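Uncharacterized protein (Pseudomonas aeruginosa UCBPP-PA14, PDB 3FD9) probably represses the type III secretion regulon by disrupting self-association and DNA binding of the activator ExsA until host contact lifts the block. Local coordinates at residues L54-R57 with L58-L62; V95-S98 with M99-V103; P106-G109 with W110-S113; S188-P191 with N192-R195; L223-L226 with D227-V230. One frame throughout, in Å; residues are numbered along the deposited sequence.

Contact 1: residues L54-R57 with L58-L62; sequences LQQR and LARGL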
loop_
_atom_site.group_PDB
_atom_site.type_symbol
_atom_site.label_atom_id
_atom_site.label_comp_id
_atom_site.label_asym_id
_atom_site.label_seq_id
_atom_site.Cartn_x
_atom_site.Cartn_y
_atom_site.Cartn_z
ATOM N N LEU A 54 13.980 -3.894 12.791
ATOM C CA LEU A 54 12.922 -3.909 11.794
ATOM C C LEU A 54 11.551 -3.876 12.469
ATOM O O LEU A 54 10.597 -3.337 11.921
ATOM C CB LEU A 54 13.062 -5.121 10.870
ATOM C CG LEU A 54 12.157 -5.115 9.636
ATOM C CD1 LEU A 54 12.267 -3.795 8.876
ATOM C CD2 LEU A 54 12.469 -6.287 8.715
ATOM N N GLN A 55 11.458 -4.448 13.663
ATOM C CA GLN A 55 10.207 -4.437 14.416
ATOM C C GLN A 55 9.843 -3.020 14.863
ATOM O O GLN A 55 8.672 -2.651 14.916
ATOM C CB GLN A 55 10.314 -5.349 15.638
ATOM C CG GLN A 55 10.409 -6.826 15.316
ATOM C CD GLN A 55 9.092 -7.398 14.857
ATOM O OE1 GLN A 55 8.034 -6.784 15.035
ATOM N NE2 GLN A 55 9.144 -8.583 14.257
ATOM N N GLN A 56 10.868 -2.245 15.198
ATOM C CA GLN A 56 10.714 -0.864 15.616
ATOM C C GLN A 56 10.211 -0.036 14.444
ATOM O O GLN A 56 9.273 0.750 14.581
ATOM C CB GLN A 56 12.064 -0.335 16.113
ATOM C CG GLN A 56 12.130 1.150 16.473
ATOM C CD GLN A 56 13.425 1.512 17.212
ATOM O OE1 GLN A 56 13.632 1.115 18.365
ATOM N NE2 GLN A 56 14.299 2.266 16.548
ATOM N N ARG A 57 10.825 -0.224 13.281
ATOM C CA ARG A 57 10.389 0.481 12.086
ATOM C C ARG A 57 8.958 0.114 11.724
ATOM O O ARG A 57 8.173 0.985 11.353
ATOM C CB ARG A 57 11.342 0.242 10.920
ATOM C CG ARG A 57 12.700 0.871 11.158
ATOM C CD ARG A 57 13.526 0.947 9.902
ATOM N NE ARG A 57 12.979 1.930 8.970
ATOM C CZ ARG A 57 13.589 3.057 8.612
ATOM N NH1 ARG A 57 14.786 3.358 9.105
ATOM N NH2 ARG A 57 13.002 3.877 7.752
ATOM N N LEU A 58 8.605 -1.161 11.850
ATOM C CA LEU A 58 7.232 -1.585 11.580
ATOM C C LEU A 58 6.232 -0.834 12.466
ATOM O O LEU A 58 5.306 -0.177 11.970
ATOM C CB LEU A 58 7.075 -3.095 11.765
ATOM C CG LEU A 58 5.654 -3.663 11.641
ATOM C CD1 LEU A 58 5.020 -3.298 10.325
ATOM C CD2 LEU A 58 5.657 -5.184 11.816
ATOM N N ALA A 59 6.434 -0.922 13.775
ATOM C CA ALA A 59 5.559 -0.268 14.740
ATOM C C ALA A 59 5.422 1.240 14.483
ATOM O O ALA A 59 4.378 1.837 14.751
ATOM C CB ALA A 59 6.059 -0.517 16.147
ATOM N N ARG A 60 6.474 1.851 13.957
ATOM C CA ARG A 60 6.497 3.293 13.788
ATOM C C ARG A 60 6.043 3.703 12.391
ATOM O O ARG A 60 5.836 4.888 12.126
ATOM C CB ARG A 60 7.892 3.840 14.108
ATOM C CG ARG A 60 8.309 3.553 15.554
ATOM C CD ARG A 60 9.710 4.047 15.878
ATOM N NE ARG A 60 10.024 3.864 17.296
ATOM C CZ ARG A 60 11.181 4.214 17.855
ATOM N NH1 ARG A 60 12.134 4.760 17.116
ATOM N NH2 ARG A 60 11.387 4.024 19.147
ATOM N N GLY A 61 5.879 2.722 11.507
ATOM C CA GLY A 61 5.485 2.992 10.138
ATOM C C GLY A 61 6.604 3.562 9.285
ATOM O O GLY A 61 6.348 4.265 8.303
ATOM N N LEU A 62 7.846 3.248 9.640
ATOM C CA LEU A 62 8.998 3.841 8.967
ATOM C C LEU A 62 9.531 3.015 7.785
ATOM O O LEU A 62 10.448 2.210 7.928
ATOM C CB LEU A 62 10.111 4.138 9.975
ATOM C CG LEU A 62 9.719 5.122 11.085
ATOM C CD1 LEU A 62 10.838 5.292 12.090
ATOM C CD2 LEU A 62 9.337 6.466 10.497
#

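Contact 2: residues V95-S98 with M99-V103; sequences VPQS and MIDWV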
loop_
_atom_site.group_PDB
_atom_site.type_symbol
_atom_site.label_atom_id
_atom_site.label_comp_id
_atom_site.label_asym_id
_atom_site.label_seq_id
_atom_site.Cartn_x
_atom_site.Cartn_y
_atom_site.Cartn_z
ATOM N N VAL A 95 15.256 17.728 10.919
ATOM C CA VAL A 95 13.964 17.389 10.315
ATOM C C VAL A 95 12.844 17.157 11.345
ATOM O O VAL A 95 12.870 16.184 12.090
ATOM C CB VAL A 95 14.098 16.104 9.465
ATOM C CG1 VAL A 95 12.915 15.959 8.525
ATOM C CG2 VAL A 95 15.421 16.094 8.704
ATOM N N PRO A 96 11.852 18.046 11.389
ATOM C CA PRO A 96 10.753 17.846 12.335
ATOM C C PRO A 96 10.115 16.461 12.240
ATOM O O PRO A 96 9.710 15.906 13.261
ATOM C CB PRO A 96 9.747 18.916 11.914
ATOM C CG PRO A 96 10.593 20.004 11.365
ATOM C CD PRO A 96 11.738 19.325 10.673
ATOM N N GLN A 97 10.016 15.920 11.032
ATOM C CA GLN A 97 9.425 14.611 10.846
ATOM C C GLN A 97 10.255 13.561 11.562
ATOM O O GLN A 97 9.722 12.591 12.103
ATOM C CB GLN A 97 9.358 14.264 9.368
ATOM C CG GLN A 97 8.358 13.179 9.070
ATOM C CD GLN A 97 6.965 13.560 9.533
ATOM O OE1 GLN A 97 6.439 14.633 9.164
ATOM N NE2 GLN A 97 6.351 12.691 10.351
ATOM N N SER A 98 11.569 13.749 11.547
ATOM C CA SER A 98 12.481 12.811 12.180
ATOM C C SER A 98 12.459 12.976 13.694
ATOM O O SER A 98 12.519 12.003 14.439
ATOM C CB SER A 98 13.896 13.005 11.644
ATOM O OG SER A 98 14.027 12.434 10.354
HETATM N N MSE A 99 12.367 14.217 14.141
HETATM C CA MSE A 99 12.237 14.513 15.555
HETATM C C MSE A 99 10.992 13.837 16.132
HETATM O O MSE A 99 10.988 13.380 17.272
HETATM C CB MSE A 99 12.162 16.025 15.762
HETATM C CG MSE A 99 11.798 16.425 17.175
HETATM SE SE MSE A 99 13.239 16.045 18.455
HETATM C CE MSE A 99 14.440 17.546 17.982
ATOM N N ILE A 100 9.941 13.756 15.322
ATOM C CA ILE A 100 8.657 13.254 15.785
ATOM C C ILE A 100 8.615 11.739 15.828
ATOM O O ILE A 100 8.116 11.151 16.780
ATOM C CB ILE A 100 7.514 13.727 14.869
ATOM C CG1 ILE A 100 7.293 15.235 15.012
ATOM C CG2 ILE A 100 6.241 12.979 15.187
ATOM C CD1 ILE A 100 6.434 15.826 13.901
ATOM N N ASP A 101 9.125 11.104 14.784
ATOM C CA ASP A 101 8.952 9.672 14.630
ATOM C C ASP A 101 9.961 8.890 15.438
ATOM O O ASP A 101 9.726 7.731 15.777
ATOM C CB ASP A 101 9.080 9.285 13.166
ATOM C CG ASP A 101 7.896 9.726 12.351
ATOM O OD1 ASP A 101 6.752 9.605 12.851
ATOM O OD2 ASP A 101 8.110 10.190 11.209
ATOM N N TRP A 102 11.089 9.527 15.729
ATOM C CA TRP A 102 12.179 8.860 16.410
ATOM C C TRP A 102 12.274 9.246 17.876
ATOM O O TRP A 102 12.867 8.532 18.669
ATOM C CB TRP A 102 13.506 9.111 15.688
ATOM C CG TRP A 102 13.862 8.002 14.728
ATOM C CD1 TRP A 102 14.430 6.794 15.040
ATOM C CD2 TRP A 102 13.662 7.991 13.310
ATOM N NE1 TRP A 102 14.590 6.038 13.903
ATOM C CE2 TRP A 102 14.127 6.748 12.830
ATOM C CE3 TRP A 102 13.136 8.910 12.399
ATOM C CZ2 TRP A 102 14.084 6.405 11.486
ATOM C CZ3 TRP A 102 13.091 8.563 11.061
ATOM C CH2 TRP A 102 13.564 7.322 10.617
ATOM N N VAL A 103 11.684 10.369 18.248
ATOM C CA VAL A 103 11.774 10.816 19.625
ATOM C C VAL A 103 10.394 11.057 20.225
ATOM O O VAL A 103 9.916 10.263 21.025
ATOM C CB VAL A 103 12.624 12.098 19.752
ATOM C CG1 VAL A 103 12.761 12.500 21.205
ATOM C CG2 VAL A 103 13.984 11.884 19.151
#

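Contact 3: residues P106-G109 with W110-S113; sequences PVYG and WWES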
loop_
_atom_site.group_PDB
_atom_site.type_symbol
_atom_site.label_atom_id
_atom_site.label_comp_id
_atom_site.label_asym_id
_atom_site.label_seq_id
_atom_site.Cartn_x
_atom_site.Cartn_y
_atom_site.Cartn_z
ATOM N N PRO A 106 7.730 7.988 20.258
ATOM C CA PRO A 106 8.191 6.903 21.136
ATOM C C PRO A 106 8.243 7.342 22.598
ATOM O O PRO A 106 7.720 6.666 23.487
ATOM C CB PRO A 106 9.606 6.628 20.635
ATOM C CG PRO A 106 9.568 7.036 19.185
ATOM C CD PRO A 106 8.665 8.241 19.149
ATOM N N VAL A 107 8.871 8.484 22.842
ATOM C CA VAL A 107 9.010 9.011 24.190
ATOM C C VAL A 107 7.660 9.186 24.863
ATOM O O VAL A 107 7.510 8.904 26.052
ATOM C CB VAL A 107 9.755 10.351 24.188
ATOM C CG1 VAL A 107 9.527 11.094 25.493
ATOM C CG2 VAL A 107 11.243 10.116 23.934
ATOM N N TYR A 108 6.677 9.656 24.109
ATOM C CA TYR A 108 5.360 9.901 24.689
ATOM C C TYR A 108 4.656 8.601 25.016
ATOM O O TYR A 108 3.946 8.508 26.001
ATOM C CB TYR A 108 4.485 10.741 23.760
ATOM C CG TYR A 108 3.172 11.118 24.397
ATOM C CD1 TYR A 108 3.005 12.356 25.016
ATOM C CD2 TYR A 108 2.108 10.228 24.411
ATOM C CE1 TYR A 108 1.803 12.705 25.613
ATOM C CE2 TYR A 108 0.909 10.563 25.006
ATOM C CZ TYR A 108 0.762 11.803 25.605
ATOM O OH TYR A 108 -0.435 12.138 26.188
ATOM N N GLY A 109 4.849 7.594 24.176
ATOM C CA GLY A 109 4.294 6.282 24.454
ATOM C C GLY A 109 4.896 5.721 25.724
ATOM O O GLY A 109 4.209 5.123 26.546
ATOM N N TRP A 110 6.196 5.922 25.880
ATOM C CA TRP A 110 6.892 5.500 27.083
ATOM C C TRP A 110 6.389 6.280 28.302
ATOM O O TRP A 110 5.961 5.687 29.283
ATOM C CB TRP A 110 8.400 5.664 26.909
ATOM C CG TRP A 110 9.169 5.268 28.106
ATOM C CD1 TRP A 110 9.656 4.026 28.397
ATOM C CD2 TRP A 110 9.540 6.113 29.199
ATOM N NE1 TRP A 110 10.310 4.048 29.605
ATOM C CE2 TRP A 110 10.251 5.320 30.117
ATOM C CE3 TRP A 110 9.342 7.463 29.490
ATOM C CZ2 TRP A 110 10.764 5.832 31.300
ATOM C CZ3 TRP A 110 9.851 7.972 30.668
ATOM C CH2 TRP A 110 10.551 7.157 31.561
ATOM N N TRP A 111 6.432 7.606 28.235
ATOM C CA TRP A 111 5.900 8.429 29.311
ATOM C C TRP A 111 4.525 7.928 29.718
ATOM O O TRP A 111 4.287 7.580 30.868
ATOM C CB TRP A 111 5.805 9.887 28.874
ATOM C CG TRP A 111 5.244 10.796 29.918
ATOM C CD1 TRP A 111 5.840 11.160 31.087
ATOM C CD2 TRP A 111 3.978 11.467 29.889
ATOM N NE1 TRP A 111 5.028 12.016 31.791
ATOM C CE2 TRP A 111 3.879 12.220 31.077
ATOM C CE3 TRP A 111 2.922 11.506 28.975
ATOM C CZ2 TRP A 111 2.765 12.999 31.374
ATOM C CZ3 TRP A 111 1.820 12.281 29.269
ATOM C CH2 TRP A 111 1.748 13.017 30.458
ATOM N N GLU A 112 3.621 7.880 28.757
ATOM C CA GLU A 112 2.274 7.383 28.978
ATOM C C GLU A 112 2.224 6.124 29.855
ATOM O O GLU A 112 1.357 6.002 30.721
ATOM C CB GLU A 112 1.647 7.088 27.624
ATOM C CG GLU A 112 0.160 6.981 27.628
ATOM C CD GLU A 112 -0.358 6.567 26.281
ATOM O OE1 GLU A 112 0.209 5.617 25.692
ATOM O OE2 GLU A 112 -1.323 7.200 25.807
ATOM N N SER A 113 3.148 5.192 29.617
ATOM C CA SER A 113 3.187 3.916 30.329
ATOM C C SER A 113 3.478 4.075 31.809
ATOM O O SER A 113 3.021 3.268 32.612
ATOM C CB SER A 113 4.243 2.987 29.730
ATOM O OG SER A 113 3.921 2.617 28.403
#

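Contact 4: residues S188-P191 with N192-R195; sequences SAWP and NWQR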
loop_
_atom_site.group_PDB
_atom_site.type_symbol
_atom_site.label_atom_id
_atom_site.label_comp_id
_atom_site.label_asym_id
_atom_site.label_seq_id
_atom_site.Cartn_x
_atom_site.Cartn_y
_atom_site.Cartn_z
ATOM N N SER A 188 -3.786 16.134 31.657
ATOM C CA SER A 188 -3.546 16.969 32.826
ATOM C C SER A 188 -2.070 17.035 33.199
ATOM O O SER A 188 -1.601 18.053 33.714
ATOM C CB SER A 188 -4.358 16.466 34.021
ATOM O OG SER A 188 -5.746 16.662 33.814
ATOM N N ALA A 189 -1.342 15.951 32.940
ATOM C CA ALA A 189 0.043 15.830 33.396
ATOM C C ALA A 189 1.042 16.491 32.449
ATOM O O ALA A 189 2.207 16.686 32.801
ATOM C CB ALA A 189 0.400 14.381 33.603
ATOM N N TRP A 190 0.577 16.813 31.244
ATOM C CA TRP A 190 1.387 17.483 30.231
ATOM C C TRP A 190 0.476 18.317 29.351
ATOM O O TRP A 190 0.246 17.976 28.189
ATOM C CB TRP A 190 2.105 16.468 29.349
ATOM C CG TRP A 190 3.198 17.074 28.517
ATOM C CD1 TRP A 190 3.434 18.400 28.312
ATOM C CD2 TRP A 190 4.188 16.368 27.761
ATOM N NE1 TRP A 190 4.522 18.568 27.487
ATOM C CE2 TRP A 190 5.000 17.332 27.130
ATOM C CE3 TRP A 190 4.474 15.013 27.562
ATOM C CZ2 TRP A 190 6.076 16.985 26.315
ATOM C CZ3 TRP A 190 5.542 14.671 26.749
ATOM C CH2 TRP A 190 6.329 15.654 26.137
ATOM N N PRO A 191 -0.039 19.421 29.901
ATOM C CA PRO A 191 -1.071 20.236 29.253
ATOM C C PRO A 191 -0.694 20.668 27.840
ATOM O O PRO A 191 -1.543 20.594 26.953
ATOM C CB PRO A 191 -1.173 21.457 30.170
ATOM C CG PRO A 191 -0.667 20.972 31.504
ATOM C CD PRO A 191 0.414 20.003 31.175
ATOM N N ASN A 192 0.551 21.097 27.632
ATOM C CA ASN A 192 0.958 21.690 26.357
ATOM C C ASN A 192 1.536 20.730 25.321
ATOM O O ASN A 192 2.223 21.164 24.391
ATOM C CB ASN A 192 1.961 22.820 26.587
ATOM C CG ASN A 192 1.368 23.984 27.348
ATOM O OD1 ASN A 192 2.057 24.622 28.145
ATOM N ND2 ASN A 192 0.088 24.268 27.112
ATOM N N TRP A 193 1.262 19.436 25.471
ATOM C CA TRP A 193 1.709 18.446 24.491
ATOM C C TRP A 193 1.129 18.773 23.124
ATOM O O TRP A 193 1.846 18.769 22.140
ATOM C CB TRP A 193 1.328 17.033 24.934
ATOM C CG TRP A 193 1.374 15.976 23.858
ATOM C CD1 TRP A 193 0.306 15.364 23.270
ATOM C CD2 TRP A 193 2.541 15.387 23.273
ATOM N NE1 TRP A 193 0.734 14.439 22.348
ATOM C CE2 TRP A 193 2.103 14.435 22.331
ATOM C CE3 TRP A 193 3.911 15.576 23.451
ATOM C CZ2 TRP A 193 2.983 13.679 21.568
ATOM C CZ3 TRP A 193 4.783 14.832 22.701
ATOM C CH2 TRP A 193 4.320 13.890 21.766
ATOM N N GLN A 194 -0.166 19.069 23.072
ATOM C CA GLN A 194 -0.811 19.501 21.836
ATOM C C GLN A 194 -0.107 20.712 21.237
ATOM O O GLN A 194 0.470 20.647 20.148
ATOM C CB GLN A 194 -2.268 19.869 22.110
ATOM C CG GLN A 194 -3.115 18.732 22.654
ATOM C CD GLN A 194 -3.668 17.842 21.554
ATOM O OE1 GLN A 194 -3.793 18.267 20.399
ATOM N NE2 GLN A 194 -4.012 16.601 21.908
ATOM N N ARG A 195 -0.171 21.823 21.961
ATOM C CA ARG A 195 0.414 23.068 21.503
ATOM C C ARG A 195 1.821 22.866 20.964
ATOM O O ARG A 195 2.166 23.375 19.895
ATOM C CB ARG A 195 0.445 24.091 22.633
ATOM C CG ARG A 195 0.836 25.488 22.170
ATOM C CD ARG A 195 1.054 26.420 23.347
ATOM N NE ARG A 195 2.200 26.015 24.152
ATOM C CZ ARG A 195 2.771 26.782 25.072
ATOM N NH1 ARG A 195 2.301 28.002 25.302
ATOM N NH2 ARG A 195 3.813 26.333 25.759
#

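Contact 5: residues L223-L226 with D227-V230; sequences LCRL and DDDV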
loop_
_atom_site.group_PDB
_atom_site.type_symbol
_atom_site.label_atom_id
_atom_site.label_comp_id
_atom_site.label_asym_id
_atom_site.label_seq_id
_atom_site.Cartn_x
_atom_site.Cartn_y
_atom_site.Cartn_z
ATOM N N LEU A 223 17.952 17.684 24.461
ATOM C CA LEU A 223 17.173 17.758 23.233
ATOM C C LEU A 223 17.133 19.194 22.704
ATOM O O LEU A 223 17.162 19.427 21.495
ATOM C CB LEU A 223 15.756 17.215 23.458
ATOM C CG LEU A 223 14.988 16.808 22.198
ATOM C CD1 LEU A 223 15.661 15.632 21.528
ATOM C CD2 LEU A 223 13.553 16.470 22.514
ATOM N N CYS A 224 17.092 20.155 23.616
ATOM C CA CYS A 224 16.969 21.558 23.236
ATOM C C CYS A 224 18.314 22.193 22.969
ATOM O O CYS A 224 18.398 23.408 22.773
ATOM C CB CYS A 224 16.253 22.345 24.326
ATOM S SG CYS A 224 14.570 21.821 24.574
ATOM N N ARG A 225 19.365 21.379 22.961
ATOM C CA ARG A 225 20.707 21.900 22.754
ATOM C C ARG A 225 21.421 21.115 21.684
ATOM O O ARG A 225 22.642 21.131 21.601
ATOM C CB ARG A 225 21.512 21.854 24.048
ATOM C CG ARG A 225 20.776 22.424 25.240
ATOM C CD ARG A 225 21.707 23.216 26.130
ATOM N NE ARG A 225 21.904 24.571 25.618
ATOM C CZ ARG A 225 23.012 24.996 25.015
ATOM N NH1 ARG A 225 24.037 24.169 24.851
ATOM N NH2 ARG A 225 23.093 26.252 24.583
ATOM N N LEU A 226 20.661 20.414 20.864
ATOM C CA LEU A 226 21.278 19.570 19.864
ATOM C C LEU A 226 22.312 20.345 19.057
ATOM O O LEU A 226 23.410 19.843 18.791
ATOM C CB LEU A 226 20.209 18.959 18.950
ATOM C CG LEU A 226 19.367 17.889 19.642
ATOM C CD1 LEU A 226 18.259 17.400 18.745
ATOM C CD2 LEU A 226 20.266 16.746 20.073
ATOM N N ASP A 227 21.951 21.569 18.682
ATOM C CA ASP A 227 22.761 22.376 17.780
ATOM C C ASP A 227 23.963 23.002 18.479
ATOM O O ASP A 227 25.012 23.221 17.874
ATOM C CB ASP A 227 21.904 23.476 17.165
ATOM C CG ASP A 227 22.581 24.150 15.996
ATOM O OD1 ASP A 227 23.108 23.428 15.121
ATOM O OD2 ASP A 227 22.580 25.402 15.952
ATOM N N ASP A 228 23.799 23.278 19.765
ATOM C CA ASP A 228 24.789 24.014 20.529
ATOM C C ASP A 228 25.851 23.096 21.119
ATOM O O ASP A 228 27.019 23.187 20.759
ATOM C CB ASP A 228 24.090 24.803 21.632
ATOM C CG ASP A 228 22.786 25.429 21.162
ATOM O OD1 ASP A 228 22.754 26.666 20.981
ATOM O OD2 ASP A 228 21.796 24.688 20.958
ATOM N N ASP A 229 25.440 22.217 22.027
ATOM C CA ASP A 229 26.357 21.282 22.659
ATOM C C ASP A 229 26.741 20.161 21.700
ATOM O O ASP A 229 25.946 19.744 20.857
ATOM C CB ASP A 229 25.737 20.713 23.938
ATOM C CG ASP A 229 25.558 21.770 25.018
ATOM O OD1 ASP A 229 26.230 22.821 24.931
ATOM O OD2 ASP A 229 24.753 21.546 25.947
ATOM N N VAL A 230 27.967 19.672 21.835
ATOM C CA VAL A 230 28.488 18.652 20.930
ATOM C C VAL A 230 28.103 17.257 21.409
ATOM O O VAL A 230 27.891 16.343 20.603
ATOM C CB VAL A 230 30.023 18.754 20.803
ATOM C CG1 VAL A 230 30.683 18.638 22.176
ATOM C CG2 VAL A 230 30.552 17.699 19.847
#

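Contact 1: residues L54-R57 with L58-L62
Arg57 reaches Leu62 across the last turn of helix 52-60, which closes in a Schellman motif. Gly61 takes a positive phi, Leu62 N bonds back to Arg57 O, and Gly61 N bonds to Leu58 O. The guanidinium of Arg57, turned back by a bend at chi3 (70°), meets Leu62 O edge-on and nearly in its own plane. Its NE and NH2 side grips this one oxygen, NE at 2.8 Å and NH2 at 3.1 Å, both nitrogens coming from the same face of the carbonyl plane. NH1 goes on to a salt bridge with Asp89. Leu58, in the same turn, sets its CB 3.5 Å from Leu54 O of the turn before, and its side chain packs against Tyr22, Ser25 and Ile27. Gln56 lies over the guanidinium of Arg60, amide and guanidinium planes 11° apart. Both chains run extended, and the two ends are tied to the C-terminal part of the chain: Gln56 bonds to Gln247 and Asp250, Arg60 NH2 to Leu245 O. Between themselves they stack without a hydrogen bond, Gln56 NE2 and Arg60 NH1 both being donors, and Gln56 CG stands 3.5 Å from Arg60 CZ, over the centre of the guanidinium.

Contact 2: residues V95-S98 with M99-V103
Gln97 and Asp101, one turn apart, are joined by a side-chain hydrogen bond: Gln97 NE2 donates to Asp101 OD2 at 3.2 Å, nearly straight at 171°. The acceptor lies in the plane of the amide, but the donor meets OD2 from above the carboxylate plane. A bend at chi2 (58°) curls the glutamine toward its partner. OD2 has a second and stronger partner in Arg31 of the second subunit, whose NE forms a salt bridge with it; the shared charge probably keeps Asp101 ionised. The backbone acceptors of the first turn are used in order. Val95 O, on the N-cap residue, takes Met99 N at 2.9 Å and also a weak bond from Ser98 N. Pro96 O takes Ile100 N, and the CG1 of Ile100 lies against the same oxygen. Gln97 O takes Asp101 N at 3.1 Å. Ser98 O accepts Trp102 N, also at 3.1 Å, and lies near the plane of the indole at its edge, while Ser98 OG is 4.0 Å from Trp102 CZ3. Here, then, is the N-terminal start of an alpha helix, with Val95 at the N-cap position, opened by a proline and passing into a wider pi-type turn at 100-103.

Contact 3: residues P106-G109 with W110-S113
The Tyr108 ring is covered on one face by Trp111, whose CE3 stands 3.7 Å from Tyr108 CE1, and on the opposite face by the stacked ring of Trp193. At its edge, near the ring plane, lies Glu112 OE2, 4.1 Å from Tyr108 CE2. The edge of the Trp111 ring in turn meets Tyr108 OH, 3.8 Å from Trp111 CZ3. Tyr108, Trp111 and Glu112 all sit on helix 96-115, the first two as an i, i+3 pair; the Tyr108 ring and the Trp111 six-membered ring are inclined at 56° with centroids 5.3 Å apart, an oblique meeting. Both side chains leave with CG opposite the backbone N (chi1 -174° for Tyr108, 179° for Trp111), which sends the two rings the same way. Trp111 also makes an edge-to-face contact with Trp190. Trp110 points to another side of the helix, with Val107 O near the plane of its indole and Trp239 meeting it edge-to-face. Glu112 stretches out to salt bridges with Arg123 and with Arg38 of the second subunit, an arrangement that probably favours its charged form. The backbone keeps its helical bonds, among them Trp111 N to Val107 O and Glu112 N to Tyr108 O, each at 2.8 Å. In the last turn Gly109 O accepts twice, from Ser113 N at 3.2 Å and from Ser113 OG at 3.1 Å, the two donors arriving from opposite faces of the carbonyl plane.

Contact 4: residues S188-P191 with N192-R195
Trp190 and Trp193 carry the contact, by ring packing, a CH-pi contact and one backbone bond. The aromatic contact is oblique: the six-membered rings are inclined at 56° with centroids 5.0 Å apart. Its closest carbons are Trp190 CH2 and Trp193 CE3 at 3.6 Å, with CE3 standing over the face of the Trp190 ring, toward its rim. A CH-pi contact comes next. Trp193 CB lies 4.0 Å from the centroid of the Trp190 five-membered ring and only 9° off its normal, so the root of one tryptophan sits squarely on the face of the other. The Trp193 CG is turned opposite its backbone N (chi1 163°), which brings the CE3 edge over the Trp190 ring. The polar part is small. Trp193 N bonds to Trp190 O at 3.2 Å, reaching the oxygen from above the carbonyl plane, and Trp190 NE1 is taken by Phe209 O. Gln194 reaches Met39 O of the second subunit. Asn192 occupies the N-cap position. The whole is a type I beta turn from Trp190 to Trp193, joining helix 157-189 to helix 193-203.

Contact 5: residues L223-L226 with D227-V230
Arg225 bends back along Asp228 and Asp229, and the three are modelled as a salt-bridge network, one link doubtful and one long, in the loop between helix 217-223 and helix 232-241. Arg225 CB starts 3.8 Å from Asp229 OD2, and Arg225 CG follows at 4.1 Å from Asp229 OD2. A chi2 of -141° brings Arg225 CD to 3.5 Å from Asp229 OD2; the bend at chi3 (82°) then turns the guanidinium, leaving Arg225 NE 4.2 Å from Asp229 OD2. Asp228 lies over one face of the guanidinium, Arg225 CZ 3.6 Å from Asp228 CB, while Asp229 is met at its edge. Of the end nitrogens, NH1 is modelled in a salt bridge with Asp229 OD1, but it stands too close to that side chain for its exact place to be trusted. Arg225 NH2 lies 3.4 Å from Asp228 CB. The long salt bridge runs from Arg225 NH2 to Asp228 OD1 at 3.6 Å; this oxygen is well out of the guanidinium plane, so charge alone draws the pair together. The arginine probably eases the repulsion between the two carboxylates. Leu226 turns instead to the interior, against Leu93, Met99 and Trp254. Arg225 O receives Asp228 N in a weak bond and Asp229 N at 3.0 Å, the latter lying in the carbonyl plane.

How the contacts relate
Contacts 1 to 4 are partly buried; contact 5 is a surface contact, its centre about 26 Å from the chain's centre, yet Leu223 and Leu226 touch Met99 of contact 2. Contacts 2 and 3 share helix 96-115, contact 2 at its start. Contact 1, nearest the chain's centre, leans on both: Leu62 and Arg60 pack on Trp102, and Arg60 also on Pro106. Contact 4 extends the aromatic cluster of contact 3 to the turn between helices 157-189 and 193-203. The chemistry follows place: arginine–carbonyl and amide stacking in contact 1, helix-start bonds in 2, rings in 3 and 4, charge pairs in 5. Contacts 1 to 4 touch the second subunit; contact 5 touches no other chain.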